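Side-chain contacts in imidazoleglycerol-phosphate dehydratase (Staphylococcus aureus subsp. aureus, PDB 2AE8), which catalyses the dehydration of imidazoleglycerol phosphate to imidazoleacetol phosphate, the sixth step of histidine biosynthesis, using manganese as cofactor: residues V60-L63 with N64-T68; Q103-L106 with E107-K110; F164-A167 with V168-A172; G184-H187 with H188-E191; K195-S198 with R199-I203. One frame throughout, in Å; residues are numbered along the deposited sequence. Where two conformers were deposited one is given.

Interaction 1: V60-L63 with N64-T68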
loop_
_atom_site.group_PDB
_atom_site.type_symbol
_atom_site.label_atom_id
_atom_site.label_comp_id
_atom_site.label_asym_id
_atom_site.label_seq_id
_atom_site.Cartn_x
_atom_site.Cartn_y
_atom_site.Cartn_z
ATOM N N VAL B 60 21.315 -45.585 -9.171
ATOM C CA VAL B 60 20.310 -44.636 -8.686
ATOM C C VAL B 60 19.025 -44.972 -9.419
ATOM O O VAL B 60 18.915 -44.755 -10.633
ATOM C CB VAL B 60 20.700 -43.167 -8.983
ATOM C CG1 VAL B 60 19.641 -42.202 -8.453
ATOM C CG2 VAL B 60 22.070 -42.824 -8.409
ATOM N N GLY B 61 18.064 -45.525 -8.687
ATOM C CA GLY B 61 16.834 -46.048 -9.283
ATOM C C GLY B 61 16.093 -45.048 -10.152
ATOM O O GLY B 61 15.713 -45.351 -11.285
ATOM N N PHE B 62 15.894 -43.836 -9.633
ATOM C CA PHE B 62 15.111 -42.853 -10.370
ATOM C C PHE B 62 15.856 -42.440 -11.635
ATOM O O PHE B 62 15.239 -42.247 -12.674
ATOM C CB PHE B 62 14.765 -41.623 -9.502
ATOM C CG PHE B 62 13.879 -40.628 -10.206
ATOM C CD1 PHE B 62 12.520 -40.879 -10.365
ATOM C CD2 PHE B 62 14.415 -39.456 -10.747
ATOM C CE1 PHE B 62 11.694 -39.961 -11.031
ATOM C CE2 PHE B 62 13.596 -38.532 -11.408
ATOM C CZ PHE B 62 12.235 -38.788 -11.551
ATOM N N LEU B 63 17.178 -42.322 -11.535
ATOM C CA LEU B 63 18.010 -41.956 -12.679
ATOM C C LEU B 63 17.953 -43.051 -13.754
ATOM O O LEU B 63 17.861 -42.743 -14.939
ATOM C CB LEU B 63 19.455 -41.659 -12.254
ATOM C CG LEU B 63 20.385 -41.039 -13.311
ATOM C CD1 LEU B 63 19.834 -39.737 -13.883
ATOM C CD2 LEU B 63 21.793 -40.838 -12.737
ATOM N N ASN B 64 17.954 -44.318 -13.326
ATOM C CA ASN B 64 17.724 -45.442 -14.256
ATOM C C ASN B 64 16.476 -45.258 -15.107
ATOM O O ASN B 64 16.531 -45.399 -16.334
ATOM C CB ASN B 64 17.668 -46.784 -13.512
ATOM C CG ASN B 64 19.035 -47.241 -13.043
ATOM O OD1 ASN B 64 20.046 -46.613 -13.341
ATOM N ND2 ASN B 64 19.073 -48.334 -12.294
ATOM N N HIS B 65 15.355 -44.923 -14.470
ATOM C CA HIS B 65 14.100 -44.771 -15.191
ATOM C C HIS B 65 14.167 -43.612 -16.185
ATOM O O HIS B 65 13.721 -43.745 -17.342
ATOM C CB HIS B 65 12.914 -44.595 -14.231
ATOM C CG HIS B 65 11.588 -44.464 -14.927
ATOM N ND1 HIS B 65 11.184 -45.318 -15.933
ATOM C CD2 HIS B 65 10.566 -43.591 -14.748
ATOM C CE1 HIS B 65 9.984 -44.960 -16.360
ATOM N NE2 HIS B 65 9.585 -43.915 -15.658
HETATM N N MSE B 66 14.723 -42.485 -15.740
HETATM C CA MSE B 66 14.821 -41.285 -16.597
HETATM C C MSE B 66 15.720 -41.502 -17.837
HETATM O O MSE B 66 15.381 -41.088 -18.956
HETATM C CB MSE B 66 15.303 -40.081 -15.774
HETATM C CG MSE B 66 14.278 -39.578 -14.724
HETATM SE SE MSE B 66 12.470 -39.156 -15.433
HETATM C CE MSE B 66 11.515 -40.753 -14.888
ATOM N N LEU B 67 16.873 -42.135 -17.626
ATOM C CA LEU B 67 17.783 -42.444 -18.743
ATOM C C LEU B 67 17.195 -43.512 -19.655
ATOM O O LEU B 67 17.454 -43.517 -20.847
ATOM C CB LEU B 67 19.177 -42.833 -18.236
ATOM C CG LEU B 67 19.868 -41.725 -17.433
ATOM C CD1 LEU B 67 21.254 -42.142 -16.923
ATOM C CD2 LEU B 67 19.956 -40.463 -18.280
ATOM N N THR B 68 16.378 -44.405 -19.107
ATOM C CA THR B 68 15.648 -45.346 -19.960
ATOM C C THR B 68 14.693 -44.568 -20.866
ATOM O O THR B 68 14.576 -44.863 -22.059
ATOM C CB THR B 68 14.914 -46.430 -19.120
ATOM O OG1 THR B 68 15.899 -47.217 -18.435
ATOM C CG2 THR B 68 14.041 -47.339 -19.997
#
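F62 holds its ring anti to the backbone N (chi1 -176°), whereas M66 sets CG beside its own backbone N and then bends at both chi2 (-54°) and chi3. These turns carry the M66 chain obliquely across the ring: CG comes within 3.5 Å of F62 CE2, and the terminal CE of M66 lies 3.9 Å from F62 CE1. M66 is a selenomethionine, and its SE stands 4.6 Å from the centroid of the F62 ring. The approach, 39° off the ring normal, is an oblique Met-aromatic contact.

On the neighbouring flank of the helix L63 and L67 cross at an angle, CG of L63 being 3.9 Å from methyl CD1 of L67. All this lies in the first turns of helix 61-74, the helical arm of a beta-alpha-beta unit between parallel strands 55-57 and 77-82. V60 is its N-cap, and V60 O accepts from N64 N at 2.9 Å. N64 turns its OD1 to the hydroxyl of T58 in the preceding loop.

Further on, N64 O is gripped twice by T68: OG1 at 2.8 Å and the T68 backbone N at 2.9 Å reach N64 O from opposite faces of the carbonyl plane. H65 belongs to a magnesium site, while F62 also meets H187 edge-to-face and packs with M66 on I190 of helix 186-205.

Interaction 2: Q103-L106 with E107-K110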
loop_
_atom_site.group_PDB
_atom_site.type_symbol
_atom_site.label_atom_id
_atom_site.label_comp_id
_atom_site.label_asym_id
_atom_site.label_seq_id
_atom_site.Cartn_x
_atom_site.Cartn_y
_atom_site.Cartn_z
ATOM N N GLN B 103 29.871 -35.380 -23.247
ATOM C CA GLN B 103 31.134 -35.539 -23.976
ATOM C C GLN B 103 30.992 -36.526 -25.144
ATOM O O GLN B 103 31.493 -36.275 -26.247
ATOM C CB GLN B 103 32.249 -36.003 -23.026
ATOM C CG GLN B 103 32.809 -34.884 -22.140
ATOM C CD GLN B 103 33.735 -35.388 -21.041
ATOM O OE1 GLN B 103 33.765 -36.579 -20.717
ATOM N NE2 GLN B 103 34.466 -34.478 -20.443
ATOM N N LEU B 104 30.295 -37.633 -24.909
ATOM C CA LEU B 104 30.058 -38.618 -25.972
ATOM C C LEU B 104 29.141 -38.052 -27.041
ATOM O O LEU B 104 29.347 -38.287 -28.245
ATOM C CB LEU B 104 29.505 -39.922 -25.393
ATOM C CG LEU B 104 30.477 -40.649 -24.463
ATOM C CD1 LEU B 104 29.764 -41.842 -23.827
ATOM C CD2 LEU B 104 31.789 -41.077 -25.187
ATOM N N LEU B 105 28.149 -37.262 -26.619
ATOM C CA LEU B 105 27.274 -36.601 -27.584
ATOM C C LEU B 105 28.069 -35.682 -28.495
ATOM O O LEU B 105 27.822 -35.635 -29.705
ATOM C CB LEU B 105 26.130 -35.833 -26.899
ATOM C CG LEU B 105 24.938 -36.664 -26.411
ATOM C CD1 LEU B 105 23.895 -35.771 -25.658
ATOM C CD2 LEU B 105 24.290 -37.383 -27.577
ATOM N N LEU B 106 29.020 -34.955 -27.917
ATOM C CA LEU B 106 29.841 -34.041 -28.712
ATOM C C LEU B 106 30.628 -34.844 -29.758
ATOM O O LEU B 106 30.654 -34.479 -30.930
ATOM C CB LEU B 106 30.776 -33.209 -27.833
ATOM C CG LEU B 106 31.673 -32.206 -28.580
ATOM C CD1 LEU B 106 30.877 -31.266 -29.516
ATOM C CD2 LEU B 106 32.531 -31.410 -27.622
ATOM N N GLU B 107 31.219 -35.959 -29.336
ATOM C CA GLU B 107 31.918 -36.845 -30.283
ATOM C C GLU B 107 31.009 -37.280 -31.412
ATOM O O GLU B 107 31.373 -37.155 -32.580
ATOM C CB GLU B 107 32.536 -38.047 -29.562
ATOM C CG GLU B 107 33.721 -37.643 -28.695
ATOM C CD GLU B 107 34.584 -36.566 -29.356
ATOM O OE1 GLU B 107 35.031 -36.778 -30.514
ATOM O OE2 GLU B 107 34.813 -35.503 -28.723
HETATM N N MSE B 108 29.796 -37.707 -31.068
HETATM C CA MSE B 108 28.777 -38.065 -32.056
HETATM C C MSE B 108 28.409 -36.925 -33.007
HETATM O O MSE B 108 28.235 -37.132 -34.231
HETATM C CB MSE B 108 27.521 -38.571 -31.352
HETATM C CG MSE B 108 26.406 -38.922 -32.302
HETATM SE SE MSE B 108 24.807 -39.486 -31.388
HETATM C CE MSE B 108 25.551 -40.957 -30.312
ATOM N N ILE B 109 28.260 -35.725 -32.446
ATOM C CA ILE B 109 27.904 -34.545 -33.223
ATOM C C ILE B 109 29.028 -34.147 -34.187
ATOM O O ILE B 109 28.778 -33.840 -35.353
ATOM C CB ILE B 109 27.515 -33.353 -32.287
ATOM C CG1 ILE B 109 26.123 -33.598 -31.697
ATOM C CG2 ILE B 109 27.527 -32.059 -33.054
ATOM C CD1 ILE B 109 25.821 -32.839 -30.391
ATOM N N LYS B 110 30.256 -34.161 -33.687
ATOM C CA LYS B 110 31.440 -33.888 -34.498
ATOM C C LYS B 110 31.478 -34.746 -35.768
ATOM O O LYS B 110 31.723 -34.218 -36.855
ATOM C CB LYS B 110 32.716 -34.052 -33.668
ATOM C CG LYS B 110 32.928 -32.891 -32.703
ATOM C CD LYS B 110 34.245 -32.963 -31.952
ATOM C CE LYS B 110 34.578 -31.599 -31.380
ATOM N NZ LYS B 110 35.496 -31.657 -30.191
HETATM O O HOH W 1 33.823 -35.152 -26.228
#
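The carboxylate of E107 and the backbone carbonyl of Q103 share one water, which meets the flat acid group at OE2. That water donates both its hydrogens, one to E107 OE2 at 2.7 Å and the other to Q103 O at 2.6 Å. Chi1 (-70°), with CG beside the backbone N, brings E107 CG to 3.6 Å from Q103 O, and the bend at chi2 (-39°) then turns the carboxylate to the water. Q103 O takes the backbone N of E107 as well, at 3.1 Å, and is therefore held by two donors. The flat amide of Q103 leads off the other way, its OE1 making a weak hydrogen bond with K34.

K110 crosses L106 at an angle. The extended lysine passes the leucine branches with its CE 4.1 Å from L106 CG, and NZ ends 3.9 Å from L106 CD2. On another flank L105 CD2 touches the SE of M108, a selenomethionine, loosely at 4.4 Å.

L104, L105 and M108 face strand 43-48, where each packs on I45 or I47, while L105 and I109 also reach helix 186-205. The pattern is that of an amphipathic helix, here helix 90-111, with L104, L105 and M108 inward against a sheet and a water-bridged acid on its polar side.

Interaction 3: F164-A167 with V168-A172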
loop_
_atom_site.group_PDB
_atom_site.type_symbol
_atom_site.label_atom_id
_atom_site.label_comp_id
_atom_site.label_asym_id
_atom_site.label_seq_id
_atom_site.Cartn_x
_atom_site.Cartn_y
_atom_site.Cartn_z
ATOM N N PHE B 164 22.074 -32.447 -13.787
ATOM C CA PHE B 164 22.239 -33.432 -14.863
ATOM C C PHE B 164 22.187 -32.742 -16.218
ATOM O O PHE B 164 23.068 -32.942 -17.061
ATOM C CB PHE B 164 21.163 -34.517 -14.805
ATOM C CG PHE B 164 21.247 -35.495 -15.950
ATOM C CD1 PHE B 164 22.219 -36.507 -15.944
ATOM C CD2 PHE B 164 20.396 -35.387 -17.038
ATOM C CE1 PHE B 164 22.325 -37.409 -17.002
ATOM C CE2 PHE B 164 20.495 -36.282 -18.117
ATOM C CZ PHE B 164 21.470 -37.293 -18.097
ATOM N N PHE B 165 21.165 -31.908 -16.420
ATOM C CA PHE B 165 21.008 -31.204 -17.677
ATOM C C PHE B 165 22.101 -30.193 -17.991
ATOM O O PHE B 165 22.500 -30.062 -19.154
ATOM C CB PHE B 165 19.586 -30.634 -17.832
ATOM C CG PHE B 165 18.574 -31.697 -18.142
ATOM C CD1 PHE B 165 18.613 -32.367 -19.362
ATOM C CD2 PHE B 165 17.639 -32.089 -17.196
ATOM C CE1 PHE B 165 17.702 -33.388 -19.645
ATOM C CE2 PHE B 165 16.716 -33.109 -17.478
ATOM C CZ PHE B 165 16.752 -33.756 -18.707
ATOM N N ARG B 166 22.590 -29.514 -16.958
ATOM C CA ARG B 166 23.747 -28.633 -17.069
ATOM C C ARG B 166 24.991 -29.394 -17.538
ATOM O O ARG B 166 25.703 -28.930 -18.422
ATOM C CB ARG B 166 24.010 -27.906 -15.738
ATOM C CG ARG B 166 25.217 -26.964 -15.753
ATOM C CD ARG B 166 24.899 -25.559 -15.215
ATOM N NE ARG B 166 24.649 -25.525 -13.775
ATOM C CZ ARG B 166 23.536 -25.063 -13.204
ATOM N NH1 ARG B 166 23.428 -25.071 -11.884
ATOM N NH2 ARG B 166 22.538 -24.582 -13.940
ATOM N N ALA B 167 25.234 -30.562 -16.949
ATOM C CA ALA B 167 26.397 -31.398 -17.298
ATOM C C ALA B 167 26.309 -31.888 -18.757
ATOM O O ALA B 167 27.275 -31.784 -19.506
ATOM C CB ALA B 167 26.528 -32.586 -16.330
ATOM N N VAL B 168 25.137 -32.373 -19.159
ATOM C CA VAL B 168 24.924 -32.862 -20.526
ATOM C C VAL B 168 25.035 -31.749 -21.576
ATOM O O VAL B 168 25.756 -31.862 -22.558
ATOM C CB VAL B 168 23.555 -33.555 -20.670
ATOM C CG1 VAL B 168 23.237 -33.844 -22.142
ATOM C CG2 VAL B 168 23.489 -34.834 -19.821
ATOM N N VAL B 169 24.277 -30.686 -21.387
ATOM C CA VAL B 169 24.145 -29.618 -22.369
ATOM C C VAL B 169 25.461 -28.891 -22.580
ATOM O O VAL B 169 25.852 -28.585 -23.715
ATOM C CB VAL B 169 23.031 -28.604 -21.912
ATOM C CG1 VAL B 169 23.196 -27.230 -22.594
ATOM C CG2 VAL B 169 21.656 -29.205 -22.167
ATOM N N ILE B 170 26.156 -28.611 -21.493
ATOM C CA ILE B 170 27.379 -27.823 -21.578
ATOM C C ILE B 170 28.494 -28.649 -22.244
ATOM O O ILE B 170 29.227 -28.144 -23.098
ATOM C CB ILE B 170 27.811 -27.285 -20.188
ATOM C CG1 ILE B 170 26.742 -26.289 -19.618
ATOM C CG2 ILE B 170 29.187 -26.660 -20.241
ATOM C CD1 ILE B 170 26.480 -25.041 -20.493
ATOM N N ASN B 171 28.602 -29.916 -21.862
ATOM C CA ASN B 171 29.671 -30.766 -22.406
ATOM C C ASN B 171 29.395 -31.261 -23.822
ATOM O O ASN B 171 30.326 -31.501 -24.589
ATOM C CB ASN B 171 30.001 -31.894 -21.431
ATOM C CG ASN B 171 30.683 -31.381 -20.219
ATOM O OD1 ASN B 171 31.860 -31.023 -20.266
ATOM N ND2 ASN B 171 29.931 -31.247 -19.124
ATOM N N ALA B 172 28.113 -31.382 -24.172
ATOM C CA ALA B 172 27.706 -31.604 -25.547
ATOM C C ALA B 172 27.760 -30.363 -26.443
ATOM O O ALA B 172 27.572 -30.469 -27.672
ATOM C CB ALA B 172 26.315 -32.249 -25.593
#
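N171 grips A167 O with two donors. The side-chain ND2 reaches A167 O at 2.7 Å, on a lone pair in the carbonyl plane and almost in the plane of its own amide. The backbone N of N171 bonds to A167 O at a longer 3.3 Å, from above the carbonyl plane. CG beside the backbone N (chi1 -70°) folds the amide back over the preceding turn. The opposite end of that amide is used too, since OD1 accepts from R173 NH2 of a neighbouring subunit; this bond and that of ND2 help fix how the amide is rotated, and the buried asparagine thus links helix 159-171 to the neighbouring subunit.

The remaining backbone bonds are those of a regular alpha helix. Against that frame, I170 presses its CG1 to 3.1 Å from R166 O, a tight fit.

Further out, V168 lays its CG2 over one face of the F164 ring in a CH-pi contact, 3.9 Å from the centroid and nearest to F164 CZ at 3.6 Å. CG2 sits toward the rim of the ring. F164 in turn points its CD2 at the face of F165, 4.0 Å above the middle of that ring.

Helix 159-171 is enclosed on several sides: F164, A167 and N171 lean on helix 90-111, F165 and V168 on helix 186-205, and V169 on strands 175-182 and 141-145.

Interaction 4: G184-H187 with H188-E191. With MG (magnesium ion), chain L; MG (magnesium ion), chain T.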
loop_
_atom_site.group_PDB
_atom_site.type_symbol
_atom_site.label_atom_id
_atom_site.label_comp_id
_atom_site.label_asym_id
_atom_site.label_seq_id
_atom_site.Cartn_x
_atom_site.Cartn_y
_atom_site.Cartn_z
ATOM N N GLY B 184 2.815 -29.438 -11.072
ATOM C CA GLY B 184 1.929 -29.864 -9.992
ATOM C C GLY B 184 2.484 -31.097 -9.306
ATOM O O GLY B 184 2.657 -31.099 -8.095
ATOM N N ASN B 185 2.743 -32.148 -10.090
ATOM C CA ASN B 185 3.337 -33.400 -9.578
ATOM C C ASN B 185 4.794 -33.470 -10.025
ATOM O O ASN B 185 5.079 -33.319 -11.211
ATOM C CB ASN B 185 2.544 -34.639 -10.047
ATOM C CG ASN B 185 3.147 -35.946 -9.547
ATOM O OD1 ASN B 185 4.088 -36.474 -10.141
ATOM N ND2 ASN B 185 2.611 -36.471 -8.453
ATOM N N THR B 186 5.704 -33.653 -9.070
ATOM C CA THR B 186 7.135 -33.556 -9.311
ATOM C C THR B 186 7.640 -34.682 -10.222
ATOM O O THR B 186 8.500 -34.450 -11.057
ATOM C CB THR B 186 7.919 -33.566 -7.988
ATOM O OG1 THR B 186 7.341 -32.603 -7.099
ATOM C CG2 THR B 186 9.383 -33.204 -8.208
ATOM N N HIS B 187 7.110 -35.895 -10.047
ATOM C CA HIS B 187 7.479 -37.014 -10.916
ATOM C C HIS B 187 7.112 -36.669 -12.370
ATOM O O HIS B 187 7.926 -36.830 -13.277
ATOM C CB HIS B 187 6.790 -38.312 -10.451
ATOM C CG HIS B 187 7.262 -39.535 -11.169
ATOM N ND1 HIS B 187 7.995 -40.528 -10.548
ATOM C CD2 HIS B 187 7.132 -39.916 -12.464
ATOM C CE1 HIS B 187 8.281 -41.477 -11.426
ATOM N NE2 HIS B 187 7.765 -41.132 -12.593
ATOM N N HIS B 188 5.902 -36.148 -12.568
ATOM C CA HIS B 188 5.424 -35.729 -13.872
ATOM C C HIS B 188 6.276 -34.603 -14.445
ATOM O O HIS B 188 6.540 -34.558 -15.654
ATOM C CB HIS B 188 3.974 -35.237 -13.778
ATOM C CG HIS B 188 2.985 -36.326 -13.520
ATOM N ND1 HIS B 188 1.655 -36.072 -13.291
ATOM C CD2 HIS B 188 3.133 -37.673 -13.438
ATOM C CE1 HIS B 188 1.018 -37.216 -13.095
ATOM N NE2 HIS B 188 1.894 -38.202 -13.178
ATOM N N GLU B 189 6.684 -33.678 -13.571
ATOM C CA GLU B 189 7.456 -32.518 -13.990
ATOM C C GLU B 189 8.796 -32.960 -14.569
ATOM O O GLU B 189 9.186 -32.549 -15.651
ATOM C CB GLU B 189 7.686 -31.588 -12.789
ATOM C CG GLU B 189 6.483 -30.703 -12.413
ATOM C CD GLU B 189 6.606 -30.092 -11.011
ATOM O OE1 GLU B 189 7.648 -30.272 -10.330
ATOM O OE2 GLU B 189 5.623 -29.477 -10.566
ATOM N N ILE B 190 9.518 -33.768 -13.813
ATOM C CA ILE B 190 10.798 -34.277 -14.254
ATOM C C ILE B 190 10.652 -35.161 -15.502
ATOM O O ILE B 190 11.435 -35.055 -16.445
ATOM C CB ILE B 190 11.467 -35.058 -13.114
ATOM C CG1 ILE B 190 11.705 -34.103 -11.925
ATOM C CG2 ILE B 190 12.788 -35.654 -13.596
ATOM C CD1 ILE B 190 12.014 -34.813 -10.604
ATOM N N GLU B 191 9.652 -36.031 -15.497
ATOM C CA GLU B 191 9.424 -36.918 -16.636
ATOM C C GLU B 191 9.114 -36.154 -17.918
ATOM O O GLU B 191 9.693 -36.447 -18.964
ATOM C CB GLU B 191 8.344 -37.956 -16.318
ATOM C CG GLU B 191 8.064 -38.905 -17.460
ATOM C CD GLU B 191 7.498 -40.240 -17.001
ATOM O OE1 GLU B 191 7.326 -40.459 -15.782
ATOM O OE2 GLU B 191 7.221 -41.078 -17.875
HETATM MG MG MG L . 7.582 -42.248 -14.689
HETATM MG MG MG T . 1.470 -40.338 -13.180
HETATM O O HOH W 2 3.523 -41.077 -14.396
HETATM O O HOH W 3 -0.356 -39.981 -11.958
HETATM O O HOH W 4 -0.099 -40.192 -14.602
#
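Metal bonds dominate the contact between H187 and E191. The NE2 of H187 binds one magnesium ion at 2.4 Å and E191 OE1 binds the same ion at 2.1 Å, the carboxylate oxygen lying at the edge of the imidazole, near its plane. H187 CG is anti to the backbone N (chi1 -172°), as is that of E191, so residues one turn apart close on one ion. H92 of a neighbouring subunit also binds this magnesium, and H65 belongs to the site. H188 NE2 holds a second magnesium at 2.2 Å; three waters, with H91 and E95 of the neighbouring subunit, make up six ligands.

Hydrogen bonds shape the start of the helix. N185 is the N-cap, and its OD1 accepts from H188 N at 3.0 Å on a lone pair in the plane of the amide carbonyl. Before it, G184 N donates to E189 OE2 at 2.9 Å, on the anti side of the carboxylate; OE2 also bonds to the hydroxyl of S149. H188 ND1 bonds to E127, which helps orient the ring for its metal.

Packing adds to these bonds: N185 OD1 lies 3.5 Å above one face of the H188 ring, toward its rim, and T186 CG2 touches I190 CD1 at 3.9 Å.

A His-His-x-x-Glu sequence at a capped helix start, facing its counterpart H91, H92 and E95 across a subunit interface, is the two-metal active-site arrangement of imidazoleglycerol-phosphate dehydratases.

Interaction 5: K195-S198 with R199-I203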
loop_
_atom_site.group_PDB
_atom_site.type_symbol
_atom_site.label_atom_id
_atom_site.label_comp_id
_atom_site.label_asym_id
_atom_site.label_seq_id
_atom_site.Cartn_x
_atom_site.Cartn_y
_atom_site.Cartn_z
ATOM N N LYS B 195 11.413 -36.377 -21.226
ATOM C CA LYS B 195 10.792 -36.739 -22.496
ATOM C C LYS B 195 10.989 -35.660 -23.567
ATOM O O LYS B 195 11.390 -35.952 -24.696
ATOM C CB LYS B 195 9.300 -37.075 -22.338
ATOM C CG LYS B 195 8.993 -38.417 -21.597
ATOM C CD LYS B 195 7.472 -38.753 -21.554
ATOM C CE LYS B 195 6.830 -38.813 -22.966
ATOM N NZ LYS B 195 5.437 -39.399 -22.935
ATOM N N ALA B 196 10.708 -34.410 -23.215
ATOM C CA ALA B 196 10.824 -33.310 -24.156
ATOM C C ALA B 196 12.265 -33.074 -24.598
ATOM O O ALA B 196 12.501 -32.856 -25.771
ATOM C CB ALA B 196 10.227 -32.025 -23.565
ATOM N N PHE B 197 13.217 -33.076 -23.671
ATOM C CA PHE B 197 14.611 -32.886 -24.050
ATOM C C PHE B 197 15.078 -33.980 -25.025
ATOM O O PHE B 197 15.718 -33.685 -26.031
ATOM C CB PHE B 197 15.532 -32.898 -22.829
ATOM C CG PHE B 197 17.005 -32.862 -23.193
ATOM C CD1 PHE B 197 17.619 -31.664 -23.535
ATOM C CD2 PHE B 197 17.763 -34.047 -23.232
ATOM C CE1 PHE B 197 18.968 -31.618 -23.884
ATOM C CE2 PHE B 197 19.106 -34.016 -23.593
ATOM C CZ PHE B 197 19.717 -32.797 -23.913
ATOM N N SER B 198 14.771 -35.237 -24.694
ATOM C CA SER B 198 15.185 -36.397 -25.496
ATOM C C SER B 198 14.630 -36.286 -26.907
ATOM O O SER B 198 15.348 -36.498 -27.874
ATOM C CB SER B 198 14.646 -37.682 -24.892
ATOM O OG SER B 198 15.047 -37.806 -23.557
ATOM N N ARG B 199 13.344 -35.974 -27.011
ATOM C CA ARG B 199 12.694 -35.885 -28.295
ATOM C C ARG B 199 13.250 -34.735 -29.107
ATOM O O ARG B 199 13.537 -34.901 -30.281
ATOM C CB ARG B 199 11.186 -35.752 -28.146
ATOM C CG ARG B 199 10.505 -37.029 -27.706
ATOM C CD ARG B 199 9.171 -37.166 -28.401
ATOM N NE ARG B 199 8.887 -38.578 -28.652
ATOM C CZ ARG B 199 8.269 -39.049 -29.731
ATOM N NH1 ARG B 199 7.841 -38.237 -30.698
ATOM N NH2 ARG B 199 8.071 -40.344 -29.832
ATOM N N ALA B 200 13.403 -33.571 -28.476
ATOM C CA ALA B 200 13.981 -32.395 -29.135
ATOM C C ALA B 200 15.398 -32.686 -29.626
ATOM O O ALA B 200 15.765 -32.291 -30.742
ATOM C CB ALA B 200 14.002 -31.186 -28.176
ATOM N N LEU B 201 16.197 -33.327 -28.779
ATOM C CA LEU B 201 17.546 -33.743 -29.159
ATOM C C LEU B 201 17.500 -34.703 -30.343
ATOM O O LEU B 201 18.175 -34.475 -31.339
ATOM C CB LEU B 201 18.305 -34.380 -27.985
ATOM C CG LEU B 201 19.727 -34.872 -28.315
ATOM C CD1 LEU B 201 20.661 -33.734 -28.702
ATOM C CD2 LEU B 201 20.311 -35.691 -27.177
ATOM N N GLY B 202 16.688 -35.756 -30.234
ATOM C CA GLY B 202 16.481 -36.695 -31.332
ATOM C C GLY B 202 16.188 -35.970 -32.638
ATOM O O GLY B 202 16.845 -36.230 -33.658
ATOM N N ILE B 203 15.215 -35.051 -32.609
ATOM C CA ILE B 203 14.828 -34.279 -33.801
ATOM C C ILE B 203 16.027 -33.530 -34.375
ATOM O O ILE B 203 16.264 -33.569 -35.579
ATOM C CB ILE B 203 13.688 -33.259 -33.505
ATOM C CG1 ILE B 203 12.335 -33.976 -33.395
ATOM C CG2 ILE B 203 13.635 -32.145 -34.578
ATOM C CD1 ILE B 203 11.279 -33.197 -32.535
#
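Four consecutive bonds, from R199 N to K195 O (3.0 Å) through G202 N to S198 O (2.8 Å), carry regular alpha-helical geometry from one segment to the other. On this frame F197 and L201 lie side by side and point the same way. Both have CG anti to the backbone N, at chi1 173° for F197 and 179° for L201, and that shared choice aligns them. CB of L201 stands over one face of the F197 ring, while its branch CD2 approaches F197 CE2 at 4.1 Å, an easy van der Waals contact.

The helix is 186-205, which in this sandwich of sheets and helices covers one sheet: A196, F197 and A200 rest on strand 128-135, and the F197 ring meets F165 of helix 159-171 edge-to-face. S198 turns its hydroxyl back to F194 O, and its side chain packs on F70 of helix 61-74.

R199 begins close to the previous turn, its CG 3.3 Å from K195 O, and then bends twice before its guanidinium leads off, where NE bonds to ND1 of H73. K195 takes its ammonium to the hydroxyl of Y118 in a neighbouring subunit. The two cationic ends stay well separated, K195 NZ being 6.7 Å from R199 NE. K195 probably belongs to the substrate site, as in related enzymes, and neighbours E191 of the metal site.

How the interactions relate
The five contacts follow in series along the chain; none nests in or crosses another, and each spans a helical turn or two rather than closing a long loop. Interaction 1 opens helix 61-74, interaction 2 lies near the end of helix 90-111, interaction 3 fills much of helix 159-171, and interactions 4 and 5 share helix 186-205. Packing between helices joins them: 1 touches 3 through L67 and F164, and 4 through F62 with I190 and H187. Interaction 2 meets 3 and 5, while 3 meets 5 at F165 and F197. Interactions 2 and 4 sit on opposite sides of the chain's centre, their centres about 29 Å apart, with the magnesium ions bound at 4.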